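Local coordinates for staphylococcal nuclease domain-containing protein 1 (Drosophila melanogaster, PDB 2WAC), which cleaves both DNA and RNA as an endonuclease, takes part in RISC-associated gene silencing, and binds peptides carrying symmetrically dimethylated arginine through its Tudor domain, at residues A[28-32]-A[106-112]; A[35-40]-A[100-106]; A[65-69]-A[97-101]; A[52-58]-A[70-76]; A[18-22]-A[87-91]. The contacts are given in a common frame with arbitrary orientation. Residue numbers count along the deposited sequence, not the author numbering.

All five contacts belong to the extended Tudor region, where helix 26-42 links an OB-like SN barrel to the Tudor sheet. Along the chain the first segments run in the order 18-22, 28-32, 35-40, 52-58 and 65-69. Contacts 1 and 2 use successive parts of the helix and share F106, with centres 11 Å apart. Contacts 2 and 3, centres about 10 Å apart, share A100 and A101 of strand 99-101. Contacts 3 and 4, centres about 12 Å apart, both use strand 68-77. Contact 5 brings SN strand 17-22 to a Tudor loop, its centre about 13 Å from that of contact 1. R70 of contact 4 forms a salt bridge with D87 of contact 5, directly linking Tudor core and domain interface.

Contact 1 of 5, residues A[28-32]-A[106-112]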
# COMPACT_ATOMS: atom_id res chain seq x y z
N LYS A 28 -18.55 -2.52 3.59
CA LYS A 28 -18.71 -1.07 3.52
C LYS A 28 -18.27 -0.49 2.17
O LYS A 28 -18.98 0.32 1.58
CB LYS A 28 -17.94 -0.39 4.66
CG LYS A 28 -18.73 -0.22 5.96
CD LYS A 28 -19.73 0.92 5.85
CE LYS A 28 -20.27 1.32 7.23
NZ LYS A 28 -21.22 2.46 7.12
N LEU A 29 -17.10 -0.92 1.70
CA LEU A 29 -16.57 -0.48 0.40
C LEU A 29 -17.40 -1.03 -0.76
O LEU A 29 -17.69 -0.30 -1.72
CB LEU A 29 -15.10 -0.90 0.25
CG LEU A 29 -14.43 -0.63 -1.11
CD1 LEU A 29 -14.36 0.86 -1.43
CD2 LEU A 29 -13.05 -1.26 -1.16
N GLU A 30 -17.76 -2.30 -0.67
CA GLU A 30 -18.59 -2.99 -1.66
C GLU A 30 -19.90 -2.22 -1.91
O GLU A 30 -20.30 -2.03 -3.06
CB GLU A 30 -18.88 -4.42 -1.18
CG GLU A 30 -20.05 -5.12 -1.84
CD GLU A 30 -20.61 -6.25 -0.99
OE1 GLU A 30 -19.89 -7.25 -0.77
OE2 GLU A 30 -21.76 -6.12 -0.53
N SER A 31 -20.53 -1.78 -0.83
CA SER A 31 -21.77 -1.01 -0.89
C SER A 31 -21.57 0.38 -1.50
O SER A 31 -22.38 0.82 -2.32
CB SER A 31 -22.38 -0.89 0.51
OG SER A 31 -23.53 -0.05 0.51
N LEU A 32 -20.49 1.05 -1.10
CA LEU A 32 -20.14 2.38 -1.63
C LEU A 32 -19.89 2.34 -3.14
O LEU A 32 -20.39 3.19 -3.87
CB LEU A 32 -18.91 2.94 -0.89
CG LEU A 32 -18.52 4.42 -1.02
CD1 LEU A 32 -17.67 4.86 0.17
CD2 LEU A 32 -17.78 4.72 -2.31
N PHE A 106 -20.64 10.67 -0.74
CA PHE A 106 -19.54 9.70 -0.85
C PHE A 106 -18.23 10.22 -0.26
O PHE A 106 -17.21 9.52 -0.29
CB PHE A 106 -19.32 9.31 -2.32
CG PHE A 106 -20.51 8.64 -2.95
CD1 PHE A 106 -20.65 7.26 -2.91
CD2 PHE A 106 -21.48 9.39 -3.61
CE1 PHE A 106 -21.75 6.63 -3.50
CE2 PHE A 106 -22.58 8.78 -4.20
CZ PHE A 106 -22.71 7.40 -4.15
N SER A 107 -18.25 11.43 0.30
CA SER A 107 -17.02 12.11 0.72
C SER A 107 -16.71 12.02 2.21
O SER A 107 -15.62 12.39 2.64
CB SER A 107 -17.07 13.58 0.28
OG SER A 107 -17.24 13.70 -1.12
N SER A 108 -17.66 11.52 3.00
CA SER A 108 -17.53 11.52 4.46
C SER A 108 -16.82 10.29 5.03
O SER A 108 -16.09 10.40 6.02
CB SER A 108 -18.88 11.73 5.14
OG SER A 108 -19.85 10.82 4.66
N GLU A 109 -17.03 9.14 4.40
CA GLU A 109 -16.33 7.92 4.79
C GLU A 109 -14.83 8.06 4.56
O GLU A 109 -14.39 8.55 3.52
CB GLU A 109 -16.87 6.71 4.03
CG GLU A 109 -18.21 6.23 4.55
CD GLU A 109 -18.98 5.46 3.51
OE1 GLU A 109 -18.68 4.26 3.32
OE2 GLU A 109 -19.89 6.04 2.89
N LYS A 110 -14.06 7.63 5.56
CA LYS A 110 -12.61 7.68 5.52
C LYS A 110 -12.10 6.73 4.43
O LYS A 110 -12.81 5.79 4.06
CB LYS A 110 -12.02 7.26 6.88
CG LYS A 110 -12.59 7.99 8.11
CD LYS A 110 -13.67 7.17 8.82
CE LYS A 110 -15.08 7.57 8.38
NZ LYS A 110 -15.99 6.40 8.28
N PRO A 111 -10.89 6.98 3.91
CA PRO A 111 -10.33 6.07 2.90
C PRO A 111 -10.31 4.61 3.37
O PRO A 111 -9.94 4.34 4.51
CB PRO A 111 -8.90 6.59 2.72
CG PRO A 111 -8.99 8.04 3.06
CD PRO A 111 -9.97 8.10 4.19
N TYR A 112 -10.70 3.69 2.48
CA TYR A 112 -10.76 2.27 2.83
C TYR A 112 -9.42 1.53 2.71
O TYR A 112 -9.32 0.36 3.07
CB TYR A 112 -11.89 1.55 2.08
CG TYR A 112 -13.25 1.85 2.67
CD1 TYR A 112 -13.62 1.29 3.90
CD2 TYR A 112 -14.14 2.70 2.03
CE1 TYR A 112 -14.86 1.57 4.46
CE2 TYR A 112 -15.39 2.98 2.59
CZ TYR A 112 -15.74 2.41 3.80
OH TYR A 112 -16.96 2.69 4.36
O HOH W 1 -20.46 2.37 2.62
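Segment 28-32 is one helical turn, closed by L32 N to K28 O at 3.2 Å, and 106-112 is an irregular chain lying alongside it. Their CA atoms approach to 6.9 Å at L29 and Y112 and to 7.4 Å at L32 and F106, so contact is made mainly by side chains. L32 is the main knob: its CD1 lies 3.8 Å from Y112 CE2 and 3.4 Å from E109 OE1, while its CD2 is 3.9 Å from F106 CD1. L29 CB lies over one face of the Y112 ring, and L29 CD1 is 3.9 Å from Y112 CD2; K28 CB comes to 3.2 Å from Y112 OH. Polar atoms border this apolar patch. Y112 OH donates to E109 OE1 at 2.6 Å, and water 1 donates to both K28 O and that same OE1, each at 2.7 Å. The R70 guanidinium donates hydrogen bonds to the carbonyls of F106, E109 and K110. The arrangement is that of the extended Tudor domain, in which helix 26-42 packs on the connection from Tudor strand 99-101 back to SN-barrel strand 113-118.

Contact 2 of 5, residues A[35-40]-A[100-106]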
# COMPACT_ATOMS: atom_id res chain seq x y z
N LYS A 35 -23.15 1.90 -5.09
CA LYS A 35 -23.97 3.12 -5.10
C LYS A 35 -23.36 4.19 -6.01
O LYS A 35 -24.08 4.93 -6.68
CB LYS A 35 -24.16 3.66 -3.68
CG LYS A 35 -24.98 2.76 -2.77
CD LYS A 35 -25.02 3.29 -1.35
CE LYS A 35 -25.67 2.30 -0.39
NZ LYS A 35 -27.09 2.01 -0.75
N LEU A 36 -22.03 4.26 -6.02
CA LEU A 36 -21.29 5.19 -6.87
C LEU A 36 -21.46 4.85 -8.35
O LEU A 36 -21.69 5.74 -9.18
CB LEU A 36 -19.81 5.23 -6.49
CG LEU A 36 -18.93 6.33 -7.11
CD1 LEU A 36 -19.39 7.72 -6.69
CD2 LEU A 36 -17.47 6.13 -6.75
N HIS A 37 -21.35 3.56 -8.68
CA HIS A 37 -21.58 3.07 -10.04
C HIS A 37 -22.98 3.44 -10.54
O HIS A 37 -23.12 3.95 -11.66
CB HIS A 37 -21.38 1.55 -10.10
CG HIS A 37 -21.86 0.93 -11.37
ND1 HIS A 37 -21.06 0.82 -12.49
CD2 HIS A 37 -23.05 0.39 -11.72
CE1 HIS A 37 -21.74 0.24 -13.46
NE2 HIS A 37 -22.95 -0.03 -13.02
N ALA A 38 -23.99 3.20 -9.71
CA ALA A 38 -25.38 3.48 -10.07
C ALA A 38 -25.65 4.98 -10.22
O ALA A 38 -26.35 5.40 -11.14
CB ALA A 38 -26.33 2.86 -9.04
N ASP A 39 -25.08 5.77 -9.30
CA ASP A 39 -25.19 7.23 -9.31
C ASP A 39 -24.66 7.83 -10.62
O ASP A 39 -25.33 8.65 -11.25
CB ASP A 39 -24.39 7.79 -8.12
CG ASP A 39 -24.93 9.12 -7.62
OD1 ASP A 39 -25.05 10.07 -8.43
OD2 ASP A 39 -25.20 9.22 -6.41
N PHE A 40 -23.47 7.39 -11.02
CA PHE A 40 -22.77 7.92 -12.19
C PHE A 40 -23.24 7.31 -13.51
O PHE A 40 -22.88 7.79 -14.59
CB PHE A 40 -21.26 7.78 -12.02
CG PHE A 40 -20.62 8.91 -11.25
CD1 PHE A 40 -21.02 9.19 -9.94
CD2 PHE A 40 -19.63 9.69 -11.83
CE1 PHE A 40 -20.43 10.24 -9.23
CE2 PHE A 40 -19.04 10.74 -11.13
CZ PHE A 40 -19.45 11.01 -9.83
N ALA A 100 -14.58 14.32 -11.93
CA ALA A 100 -15.82 15.00 -11.62
C ALA A 100 -15.89 15.29 -10.12
O ALA A 100 -15.16 14.69 -9.33
CB ALA A 100 -17.01 14.16 -12.05
N ALA A 101 -16.76 16.23 -9.75
CA ALA A 101 -17.02 16.49 -8.34
C ALA A 101 -17.64 15.25 -7.71
O ALA A 101 -18.59 14.67 -8.25
CB ALA A 101 -17.95 17.70 -8.18
N LEU A 102 -17.07 14.83 -6.58
CA LEU A 102 -17.62 13.73 -5.81
C LEU A 102 -18.79 14.24 -4.98
O LEU A 102 -18.65 15.23 -4.25
CB LEU A 102 -16.54 13.13 -4.90
CG LEU A 102 -16.81 11.82 -4.13
CD1 LEU A 102 -17.02 10.64 -5.07
CD2 LEU A 102 -15.66 11.54 -3.18
N PRO A 103 -19.97 13.59 -5.11
CA PRO A 103 -21.14 14.02 -4.34
C PRO A 103 -20.88 13.87 -2.85
O PRO A 103 -20.41 12.82 -2.42
CB PRO A 103 -22.24 13.06 -4.80
CG PRO A 103 -21.75 12.49 -6.09
CD PRO A 103 -20.27 12.43 -5.96
N PRO A 104 -21.15 14.94 -2.06
CA PRO A 104 -20.95 14.96 -0.61
C PRO A 104 -21.35 13.69 0.13
O PRO A 104 -20.79 13.42 1.21
CB PRO A 104 -21.81 16.15 -0.17
CG PRO A 104 -21.72 17.10 -1.31
CD PRO A 104 -21.63 16.25 -2.56
N ALA A 105 -22.28 12.92 -0.43
CA ALA A 105 -22.70 11.63 0.15
C ALA A 105 -21.59 10.57 0.19
O ALA A 105 -21.60 9.69 1.05
CB ALA A 105 -23.92 11.10 -0.59
N PHE A 106 -20.64 10.67 -0.74
CA PHE A 106 -19.54 9.70 -0.85
C PHE A 106 -18.23 10.22 -0.26
O PHE A 106 -17.21 9.52 -0.29
CB PHE A 106 -19.32 9.31 -2.32
CG PHE A 106 -20.51 8.64 -2.95
CD1 PHE A 106 -20.65 7.26 -2.91
CD2 PHE A 106 -21.48 9.39 -3.61
CE1 PHE A 106 -21.75 6.63 -3.50
CE2 PHE A 106 -22.58 8.78 -4.20
CZ PHE A 106 -22.71 7.40 -4.15
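This is helix-on-barrel packing: linker helix 26-42 lies across the margin of the Tudor sheet, where strand 99-101 gives way to a proline-rich turn. The helix offers two apolar knobs one turn apart, L36 and F40, and the opposing chain offers F106, L102, P103 and A100. CA atoms are 7.7 Å apart at L36 and F106 and 9.9 Å apart at F40 and A100, so the backbones diverge toward F40, whose ring fills the wider end. There the F40 ring enters edge-first: CE1 is 3.9 Å from P103 CD, CE2 is 4.1 Å from A100 CB, and CZ is 4.1 Å from A101 O. W68 and P45 also border this hollow. At the narrower end F106 projects against the helix while L36 packs on its face. The F106 ring slides beside the helix backbone, with CE1 3.5 Å from L36 N and 3.8 Å from K35 CB. The turn that presents F106 is closed by F106 N to P103 O at 2.7 Å. L36 fits between F106 and L102, reaching L102 CD1 with its own CD1 at 4.1 Å. D39 OD2 stands at the ring edge, 3.5 Å from F106 CE2. Over the F106 face there is a CH-pi contact, with L36 CD1 3.9 Å from the ring centroid and only 4° off the ring normal.

Contact 3 of 5, residues A[65-69]-A[97-101]; sequences DNQWY and NRLAA
W68 points the CZ3 corner of its indole at the backbone of R98 and L99 and the methyl of A100: CZ3 is 3.5 Å from R98 O, 4.4 Å from L99 C and 4.1 Å from A100 CB. Its rotamer is m, with chi2 at 92° and backbone -93/132. The two segments are not hydrogen-bonded neighbours in the sheet. Strands 68-77 and 99-101 flank strand 57-61 in the Tudor sheet, and the closest CA pair, W68 and L99, is 9.0 Å apart, so side chains must span the intervening strand. R98 (-103/14) leads into extended L99 (-114/144), whose CB points away, and A100 (-138/162), whose CB points toward W68's segment. Before W68, N66 has left-handed angles (59/25), and D65 (chi1 p) forms an Asx turn, with Q67 N to D65 OD1 at 3.1 Å. D65 OD2 accepts from Y69 OH at 2.5 Å. Build R98 with chi1 m, chi2 t, chi3 p and chi4 near 94°, so that NH2 donates to N66 OD1 at 2.7 Å and 169°. Its NE binds the carbonyl of Q61. The hairpin loop belongs to the region involved in dimethylarginine binding. An arginine donating to a neutral amide and to main-chain oxygen implies that directional hydrogen bonding, rather than a salt bridge across these segments, ties this loop to the residue just before strand 99-101.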
# COMPACT_ATOMS: atom_id res chain seq x y z
N ASP A 65 -10.68 0.36 -16.55
CA ASP A 65 -12.01 -0.26 -16.67
C ASP A 65 -13.14 0.71 -17.01
O ASP A 65 -14.29 0.29 -17.19
CB ASP A 65 -12.33 -1.06 -15.39
CG ASP A 65 -12.39 -0.20 -14.13
OD1 ASP A 65 -12.06 1.01 -14.18
OD2 ASP A 65 -12.79 -0.74 -13.08
N ASN A 66 -12.82 2.01 -17.09
CA ASN A 66 -13.80 3.09 -17.28
C ASN A 66 -14.87 3.18 -16.18
O ASN A 66 -15.96 3.70 -16.41
CB ASN A 66 -14.44 3.05 -18.68
CG ASN A 66 -13.48 3.49 -19.77
OD1 ASN A 66 -12.45 4.10 -19.51
ND2 ASN A 66 -13.83 3.19 -21.02
N GLN A 67 -14.54 2.69 -14.99
CA GLN A 67 -15.44 2.81 -13.85
C GLN A 67 -14.99 3.96 -12.94
O GLN A 67 -13.82 4.36 -12.96
CB GLN A 67 -15.54 1.49 -13.07
CG GLN A 67 -15.99 0.28 -13.90
CD GLN A 67 -17.28 0.50 -14.67
OE1 GLN A 67 -18.25 1.05 -14.15
NE2 GLN A 67 -17.30 0.05 -15.93
N TRP A 68 -15.94 4.50 -12.17
CA TRP A 68 -15.69 5.66 -11.32
C TRP A 68 -15.29 5.24 -9.90
O TRP A 68 -15.93 4.39 -9.28
CB TRP A 68 -16.93 6.57 -11.28
CG TRP A 68 -17.26 7.21 -12.62
CD1 TRP A 68 -18.11 6.72 -13.58
CD2 TRP A 68 -16.76 8.46 -13.12
NE1 TRP A 68 -18.16 7.59 -14.64
CE2 TRP A 68 -17.35 8.66 -14.39
CE3 TRP A 68 -15.87 9.42 -12.62
CZ2 TRP A 68 -17.07 9.79 -15.17
CZ3 TRP A 68 -15.60 10.54 -13.40
CH2 TRP A 68 -16.20 10.72 -14.66
N TYR A 69 -14.21 5.84 -9.40
CA TYR A 69 -13.67 5.56 -8.06
C TYR A 69 -13.47 6.86 -7.27
O TYR A 69 -13.36 7.94 -7.85
CB TYR A 69 -12.32 4.83 -8.17
CG TYR A 69 -12.35 3.47 -8.83
CD1 TYR A 69 -12.50 3.34 -10.22
CD2 TYR A 69 -12.19 2.31 -8.08
CE1 TYR A 69 -12.53 2.09 -10.83
CE2 TYR A 69 -12.21 1.05 -8.68
CZ TYR A 69 -12.38 0.95 -10.06
OH TYR A 69 -12.39 -0.29 -10.66
N ASN A 97 -10.48 15.89 -17.68
CA ASN A 97 -11.83 15.63 -18.20
C ASN A 97 -12.40 14.27 -17.78
O ASN A 97 -13.57 13.97 -18.05
CB ASN A 97 -11.93 15.87 -19.72
CG ASN A 97 -11.04 14.95 -20.55
OD1 ASN A 97 -10.82 13.79 -20.21
ND2 ASN A 97 -10.54 15.48 -21.66
N ARG A 98 -11.58 13.46 -17.10
CA ARG A 98 -12.03 12.20 -16.51
C ARG A 98 -12.23 12.33 -14.99
O ARG A 98 -12.34 11.33 -14.27
CB ARG A 98 -11.05 11.07 -16.84
CG ARG A 98 -11.10 10.62 -18.29
CD ARG A 98 -10.07 9.54 -18.58
NE ARG A 98 -10.46 8.24 -18.03
CZ ARG A 98 -11.12 7.30 -18.71
NH1 ARG A 98 -11.47 7.49 -19.98
NH2 ARG A 98 -11.41 6.15 -18.12
N LEU A 99 -12.26 13.58 -14.53
CA LEU A 99 -12.53 13.88 -13.13
C LEU A 99 -13.85 14.61 -13.00
O LEU A 99 -14.22 15.42 -13.86
CB LEU A 99 -11.40 14.73 -12.53
CG LEU A 99 -9.96 14.24 -12.66
CD1 LEU A 99 -8.99 15.24 -12.07
CD2 LEU A 99 -9.76 12.87 -12.01
N ALA A 100 -14.58 14.32 -11.93
CA ALA A 100 -15.82 15.00 -11.62
C ALA A 100 -15.89 15.29 -10.12
O ALA A 100 -15.16 14.69 -9.33
CB ALA A 100 -17.01 14.16 -12.05
N ALA A 101 -16.76 16.23 -9.75
CA ALA A 101 -17.02 16.49 -8.34
C ALA A 101 -17.64 15.25 -7.71
O ALA A 101 -18.59 14.67 -8.25
CB ALA A 101 -17.95 17.70 -8.18

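Contact 4 of 5, residues A[52-58]-A[70-76]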
# COMPACT_ATOMS: atom_id res chain seq x y z
N PRO A 52 -9.59 20.41 -11.16
CA PRO A 52 -9.33 20.35 -9.73
C PRO A 52 -8.24 21.30 -9.23
O PRO A 52 -7.43 21.80 -10.02
CB PRO A 52 -8.88 18.91 -9.53
CG PRO A 52 -8.31 18.48 -10.87
CD PRO A 52 -8.72 19.49 -11.91
N LYS A 53 -8.26 21.56 -7.93
CA LYS A 53 -7.12 22.12 -7.22
C LYS A 53 -6.39 20.94 -6.59
O LYS A 53 -7.01 19.91 -6.32
CB LYS A 53 -7.57 23.08 -6.12
CG LYS A 53 -8.26 24.35 -6.61
CD LYS A 53 -8.63 25.26 -5.45
CE LYS A 53 -9.36 26.50 -5.93
NZ LYS A 53 -9.71 27.41 -4.79
N ARG A 54 -5.09 21.08 -6.35
CA ARG A 54 -4.35 20.09 -5.58
C ARG A 54 -4.99 19.85 -4.22
O ARG A 54 -5.22 20.79 -3.46
CB ARG A 54 -2.89 20.53 -5.41
CG ARG A 54 -2.72 22.01 -5.10
CD ARG A 54 -1.32 22.49 -5.42
NE ARG A 54 -1.25 23.94 -5.57
CZ ARG A 54 -0.86 24.56 -6.68
NH1 ARG A 54 -0.50 23.85 -7.74
NH2 ARG A 54 -0.84 25.88 -6.73
N GLY A 55 -5.28 18.59 -3.92
CA GLY A 55 -5.91 18.23 -2.64
C GLY A 55 -7.38 17.88 -2.70
O GLY A 55 -7.92 17.31 -1.75
N ASP A 56 -8.04 18.22 -3.81
CA ASP A 56 -9.46 17.95 -4.00
C ASP A 56 -9.79 16.46 -3.92
O ASP A 56 -9.05 15.63 -4.45
CB ASP A 56 -9.94 18.51 -5.34
CG ASP A 56 -10.13 20.03 -5.33
OD1 ASP A 56 -9.84 20.67 -4.30
OD2 ASP A 56 -10.59 20.57 -6.35
N LEU A 57 -10.89 16.13 -3.25
CA LEU A 57 -11.43 14.77 -3.27
C LEU A 57 -12.45 14.68 -4.40
O LEU A 57 -13.42 15.44 -4.43
CB LEU A 57 -12.06 14.39 -1.93
CG LEU A 57 -12.55 12.95 -1.73
CD1 LEU A 57 -11.41 11.94 -1.81
CD2 LEU A 57 -13.29 12.82 -0.41
N VAL A 58 -12.22 13.76 -5.34
CA VAL A 58 -13.00 13.70 -6.57
C VAL A 58 -13.52 12.29 -6.89
O VAL A 58 -13.19 11.32 -6.20
CB VAL A 58 -12.18 14.19 -7.80
CG1 VAL A 58 -11.80 15.66 -7.65
CG2 VAL A 58 -10.93 13.34 -8.02
N ARG A 70 -13.41 6.75 -5.94
CA ARG A 70 -13.04 7.89 -5.09
C ARG A 70 -11.54 8.14 -5.24
O ARG A 70 -10.74 7.20 -5.23
CB ARG A 70 -13.38 7.63 -3.62
CG ARG A 70 -14.86 7.40 -3.34
CD ARG A 70 -15.20 7.70 -1.88
NE ARG A 70 -14.48 6.85 -0.93
CZ ARG A 70 -14.48 7.03 0.39
NH1 ARG A 70 -15.15 8.04 0.93
NH2 ARG A 70 -13.80 6.20 1.17
N ALA A 71 -11.16 9.41 -5.39
CA ALA A 71 -9.76 9.74 -5.63
C ALA A 71 -9.35 11.08 -5.02
O ALA A 71 -10.16 12.00 -4.92
CB ALA A 71 -9.47 9.74 -7.14
N LYS A 72 -8.09 11.17 -4.61
CA LYS A 72 -7.52 12.41 -4.11
C LYS A 72 -6.60 12.98 -5.18
O LYS A 72 -5.73 12.28 -5.69
CB LYS A 72 -6.75 12.15 -2.81
CG LYS A 72 -6.01 13.36 -2.24
CD LYS A 72 -5.23 12.94 -1.00
CE LYS A 72 -4.13 13.92 -0.66
NZ LYS A 72 -3.30 13.42 0.48
N VAL A 73 -6.81 14.25 -5.52
CA VAL A 73 -5.93 14.93 -6.46
C VAL A 73 -4.65 15.35 -5.73
O VAL A 73 -4.70 16.16 -4.80
CB VAL A 73 -6.61 16.16 -7.11
CG1 VAL A 73 -5.64 16.88 -8.02
CG2 VAL A 73 -7.85 15.74 -7.88
N GLU A 74 -3.52 14.79 -6.14
CA GLU A 74 -2.24 15.08 -5.50
C GLU A 74 -1.44 16.16 -6.21
O GLU A 74 -0.72 16.93 -5.57
CB GLU A 74 -1.42 13.80 -5.34
CG GLU A 74 -2.01 12.83 -4.31
CD GLU A 74 -1.05 11.74 -3.91
OE1 GLU A 74 0.01 11.62 -4.56
OE2 GLU A 74 -1.35 11.02 -2.94
N ARG A 75 -1.56 16.23 -7.54
CA ARG A 75 -0.90 17.25 -8.35
C ARG A 75 -1.76 17.54 -9.57
O ARG A 75 -2.32 16.63 -10.18
CB ARG A 75 0.49 16.78 -8.77
CG ARG A 75 1.39 17.88 -9.37
CD ARG A 75 2.74 17.32 -9.84
NE ARG A 75 3.54 16.77 -8.74
CZ ARG A 75 4.74 16.21 -8.87
NH1 ARG A 75 5.32 16.12 -10.06
NH2 ARG A 75 5.37 15.74 -7.80
N VAL A 76 -1.88 18.82 -9.93
CA VAL A 76 -2.52 19.21 -11.19
C VAL A 76 -1.50 19.93 -12.07
O VAL A 76 -0.77 20.81 -11.60
CB VAL A 76 -3.77 20.11 -10.99
CG1 VAL A 76 -4.41 20.46 -12.34
CG2 VAL A 76 -4.79 19.43 -10.12
O HOH W 2 -0.45 20.86 -8.57
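R70 enters with its CA 3.6 Å from V58 O, while its guanidinium turns elsewhere, to a salt bridge with D87 and hydrogen bonds to the carbonyls of F106, E109 and K110. A71 forms a hydrogen-bonded antiparallel pair with V58: V58 N to A71 O is 2.7 Å and A71 N to V58 O is 2.9 Å. Their side chains share the buried face, where V58 CG2 lies 4.0 Å from A71 CB. K72 opposes L57 in a non-hydrogen-bonded pair, CA atoms 4.6 Å apart and both side chains on the other face; the K72 CA also makes a CA-H...O contact with D56 O at 3.6 Å. These pairings set the register of the Tudor hairpin formed by strands 57-61 and 68-77. V73 extends it, its N donating to D56 O at 2.8 Å and its O accepting from G55 N at 2.6 Å. G55 is the third residue of a type II turn, K53 to D56, with phi at 105°. V73 CG2 meets P52 CB at 3.7 Å and V58 CG2 at 3.9 Å. E74 and R75 then both face T82 on the adjacent strand, a classic beta bulge. After this irregularity V76 points back toward the first segment, placing CG2 3.7 Å from P52 CG, and its N donates to water 2 at 2.8 Å, which accepts also from R54 NH1 at 3.1 Å.

Contact 5 of 5, residues A[18-22]-A[87-91]; sequences FFAQS and DYGNK
This is an interdomain contact: strand 17-22 of the OB-like SN barrel meets the Tudor loop between strands 80-85 and 91-95, a loop that belongs to the region involved in dimethylarginine binding. Segment 18-22 is extended, with F19 at -105/137 and Q21 at -100/144, so these two alternate residues point toward the loop while A20 points away. The loop is irregular, and the nearest CA atoms, F19 and G89, are 5.5 Å apart. F19 takes chi1 m and chi2 76°, turning a ring face to the loop: G89 CA sits 3.5 Å from the ring centroid, 15° off the normal, a CH-pi contact, and G89 O is 3.4 Å from F19 CE1. G89 adopts 114/-14, and a CB there would lie 2.4 Å from F19 CG, so the close approach depends on having no side chain. Y88 O lies 3.6 Å from F19 CB and accepts from T10 of the SN barrel. The D87 CA-to-CB bond points away from the strand, and its carboxylate forms a salt bridge with R70 and accepts from Y112 N. Q21, with chi1 m and chi2 t, passes its NE2 3.7 Å from Y88 CD1, and that NE2 donates to D87 O at 2.7 Å with an angle of 163°.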
# COMPACT_ATOMS: atom_id res chain seq x y z
N PHE A 18 3.12 -0.34 1.40
CA PHE A 18 1.96 -1.07 0.90
C PHE A 18 0.67 -0.47 1.42
O PHE A 18 0.66 0.16 2.48
CB PHE A 18 2.06 -2.57 1.26
CG PHE A 18 2.09 -2.83 2.75
CD1 PHE A 18 3.29 -2.85 3.44
CD2 PHE A 18 0.90 -3.06 3.45
CE1 PHE A 18 3.32 -3.08 4.82
CE2 PHE A 18 0.92 -3.29 4.82
CZ PHE A 18 2.13 -3.31 5.51
N PHE A 19 -0.41 -0.66 0.67
CA PHE A 19 -1.74 -0.27 1.11
C PHE A 19 -2.52 -1.51 1.52
O PHE A 19 -2.48 -2.54 0.84
CB PHE A 19 -2.49 0.47 -0.00
CG PHE A 19 -1.98 1.86 -0.25
CD1 PHE A 19 -0.80 2.08 -0.95
CD2 PHE A 19 -2.71 2.96 0.19
CE1 PHE A 19 -0.34 3.37 -1.19
CE2 PHE A 19 -2.26 4.25 -0.04
CZ PHE A 19 -1.07 4.46 -0.73
N ALA A 20 -3.23 -1.40 2.64
CA ALA A 20 -4.03 -2.50 3.15
C ALA A 20 -5.46 -2.06 3.45
O ALA A 20 -5.69 -0.96 3.94
CB ALA A 20 -3.38 -3.10 4.39
N GLN A 21 -6.42 -2.94 3.14
CA GLN A 21 -7.81 -2.76 3.52
C GLN A 21 -8.12 -3.62 4.74
O GLN A 21 -7.60 -4.73 4.87
CB GLN A 21 -8.75 -3.19 2.39
CG GLN A 21 -8.75 -2.29 1.16
CD GLN A 21 -9.48 -2.92 -0.03
OE1 GLN A 21 -9.78 -4.12 -0.03
NE2 GLN A 21 -9.76 -2.12 -1.05
N SER A 22 -8.96 -3.10 5.63
CA SER A 22 -9.48 -3.87 6.76
C SER A 22 -10.51 -4.90 6.25
O SER A 22 -11.39 -4.56 5.47
CB SER A 22 -10.12 -2.94 7.78
OG SER A 22 -10.79 -3.66 8.80
N ASP A 87 -9.30 4.16 -1.94
CA ASP A 87 -9.86 2.94 -1.39
C ASP A 87 -9.06 1.69 -1.78
O ASP A 87 -9.38 0.58 -1.33
CB ASP A 87 -11.33 2.80 -1.78
CG ASP A 87 -12.20 3.92 -1.21
OD1 ASP A 87 -11.94 4.34 -0.06
OD2 ASP A 87 -13.13 4.37 -1.90
N TYR A 88 -8.01 1.89 -2.58
CA TYR A 88 -7.20 0.78 -3.12
C TYR A 88 -5.69 0.99 -2.99
O TYR A 88 -4.96 0.07 -2.64
CB TYR A 88 -7.58 0.49 -4.57
CG TYR A 88 -9.03 0.08 -4.72
CD1 TYR A 88 -9.42 -1.25 -4.58
CD2 TYR A 88 -10.02 1.04 -4.97
CE1 TYR A 88 -10.76 -1.62 -4.69
CE2 TYR A 88 -11.35 0.68 -5.08
CZ TYR A 88 -11.72 -0.65 -4.94
OH TYR A 88 -13.04 -1.00 -5.06
N GLY A 89 -5.23 2.20 -3.30
CA GLY A 89 -3.83 2.55 -3.11
C GLY A 89 -3.01 2.84 -4.36
O GLY A 89 -1.90 3.37 -4.26
N ASN A 90 -3.54 2.49 -5.53
CA ASN A 90 -2.85 2.81 -6.78
C ASN A 90 -3.00 4.28 -7.17
O ASN A 90 -3.97 4.94 -6.78
CB ASN A 90 -3.27 1.88 -7.93
CG ASN A 90 -4.77 1.93 -8.21
OD1 ASN A 90 -5.59 1.85 -7.29
ND2 ASN A 90 -5.12 2.04 -9.48
N LYS A 91 -2.03 4.77 -7.93
CA LYS A 91 -2.02 6.14 -8.44
C LYS A 91 -1.92 6.11 -9.96
O LYS A 91 -1.38 5.16 -10.53
CB LYS A 91 -0.81 6.90 -7.91
CG LYS A 91 -0.80 7.21 -6.43
CD LYS A 91 0.49 7.95 -6.08
CE LYS A 91 0.51 8.46 -4.65
NZ LYS A 91 0.68 7.37 -3.66